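Lpg2148(MvcA) (Legionella pneumophila subsp. pneumophila str. Philadelphia 1, PDB 6K11) probably acts as an effector deamidase that removes ubiquitin from the host enzyme UBE2N and so regulates its activity. Local coordinates at residues A[344-347]-A[348-352]. Numbering follows the deposited sequence.
Sequences QETQ and EFIDT
Glu348 lays its CG against the amide of Gln344 one turn earlier, 3.3 Å from NE2 of that glutamine. The two side chains cross at about a right angle, and the carboxylate plane of Glu348 is turned 35° from the amide; OE1 of Gln344 faces elsewhere, accepting from Lys11. At Phe349 the ring is carried off the helix, while CB stays 3.4 Å from the carbonyl O of Thr346. Ile350 sits on the buried face, where its CD1 reaches back to CG2 of Thr346 at 3.9 Å, and Met15 of helix 4-19 touches both residues. All this belongs to the last turns of helix 336-351, whose i to i+4 backbone bonds run from Glu348 N to Gln344 O through to Asp351 N to Gln347 O. Asp351 makes the direct side-chain hydrogen bond across the segments: its OD1 accepts from NE2 of Gln347 at 2.9 Å, the donor standing above the carboxylate plane, 42° out of it. A bend at chi2 (71°) turns the Gln347 amide toward the aspartate, and the same NE2 is also bonded to OH of Tyr19. Through a water, OD2 of Asp351 is tied to NE2 of Gln344, two turns back. Finally, Thr352 folds its OG1 onto the carbonyl O of Phe349 (2.8 Å).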
# COMPACT_ATOMS: atom_id res chain seq x y z
N GLN A 344 -14.95 -18.29 12.47
CA GLN A 344 -15.58 -19.60 12.36
C GLN A 344 -16.41 -19.72 11.08
O GLN A 344 -16.47 -20.79 10.47
CB GLN A 344 -16.45 -19.89 13.59
CG GLN A 344 -17.01 -21.32 13.60
CD GLN A 344 -15.98 -22.39 13.16
OE1 GLN A 344 -14.83 -22.42 13.65
NE2 GLN A 344 -16.39 -23.26 12.24
N GLU A 345 -17.07 -18.63 10.66
CA GLU A 345 -17.81 -18.68 9.40
C GLU A 345 -16.87 -18.81 8.21
O GLU A 345 -17.19 -19.49 7.23
CB GLU A 345 -18.69 -17.45 9.24
CG GLU A 345 -19.95 -17.51 10.10
CD GLU A 345 -20.63 -16.17 10.25
OE1 GLU A 345 -20.11 -15.15 9.74
OE2 GLU A 345 -21.69 -16.13 10.91
N THR A 346 -15.69 -18.20 8.28
CA THR A 346 -14.69 -18.42 7.23
C THR A 346 -14.22 -19.87 7.24
O THR A 346 -14.06 -20.48 6.18
CB THR A 346 -13.55 -17.45 7.44
OG1 THR A 346 -14.08 -16.12 7.39
CG2 THR A 346 -12.49 -17.62 6.35
N GLN A 347 -14.01 -20.45 8.44
CA GLN A 347 -13.60 -21.84 8.54
C GLN A 347 -14.63 -22.78 7.93
O GLN A 347 -14.27 -23.78 7.30
CB GLN A 347 -13.32 -22.20 10.01
CG GLN A 347 -12.84 -23.64 10.22
CD GLN A 347 -11.42 -23.86 9.71
OE1 GLN A 347 -10.47 -23.27 10.23
NE2 GLN A 347 -11.27 -24.71 8.70
N GLU A 348 -15.92 -22.48 8.14
CA GLU A 348 -16.99 -23.30 7.55
C GLU A 348 -16.98 -23.22 6.03
O GLU A 348 -17.20 -24.23 5.33
CB GLU A 348 -18.35 -22.86 8.12
CG GLU A 348 -18.47 -23.08 9.64
CD GLU A 348 -19.76 -22.52 10.26
OE1 GLU A 348 -20.77 -22.35 9.54
OE2 GLU A 348 -19.76 -22.25 11.49
N PHE A 349 -16.72 -22.03 5.48
CA PHE A 349 -16.56 -21.89 4.03
C PHE A 349 -15.39 -22.73 3.52
O PHE A 349 -15.51 -23.43 2.52
CB PHE A 349 -16.36 -20.41 3.69
CG PHE A 349 -15.77 -20.14 2.32
CD1 PHE A 349 -16.56 -20.21 1.18
CD2 PHE A 349 -14.43 -19.76 2.19
CE1 PHE A 349 -16.02 -19.94 -0.07
CE2 PHE A 349 -13.90 -19.48 0.94
CZ PHE A 349 -14.69 -19.57 -0.19
N ILE A 350 -14.26 -22.69 4.23
CA ILE A 350 -13.10 -23.49 3.86
C ILE A 350 -13.41 -24.98 3.96
O ILE A 350 -13.04 -25.77 3.07
CB ILE A 350 -11.88 -23.11 4.74
CG1 ILE A 350 -11.35 -21.74 4.33
CG2 ILE A 350 -10.80 -24.20 4.67
CD1 ILE A 350 -10.63 -20.98 5.47
N ASP A 351 -14.09 -25.39 5.05
CA ASP A 351 -14.37 -26.81 5.29
C ASP A 351 -15.18 -27.43 4.15
O ASP A 351 -15.10 -28.65 3.93
CB ASP A 351 -15.17 -27.01 6.59
CG ASP A 351 -14.36 -26.76 7.86
OD1 ASP A 351 -13.11 -26.83 7.84
OD2 ASP A 351 -15.01 -26.48 8.90
N THR A 352 -15.96 -26.63 3.43
CA THR A 352 -16.77 -27.19 2.35
C THR A 352 -15.94 -27.53 1.11
O THR A 352 -16.46 -28.22 0.22
CB THR A 352 -17.91 -26.24 1.93
OG1 THR A 352 -17.41 -25.06 1.28
CG2 THR A 352 -18.79 -25.84 3.13
O HOH W 1 -15.51 -25.87 11.46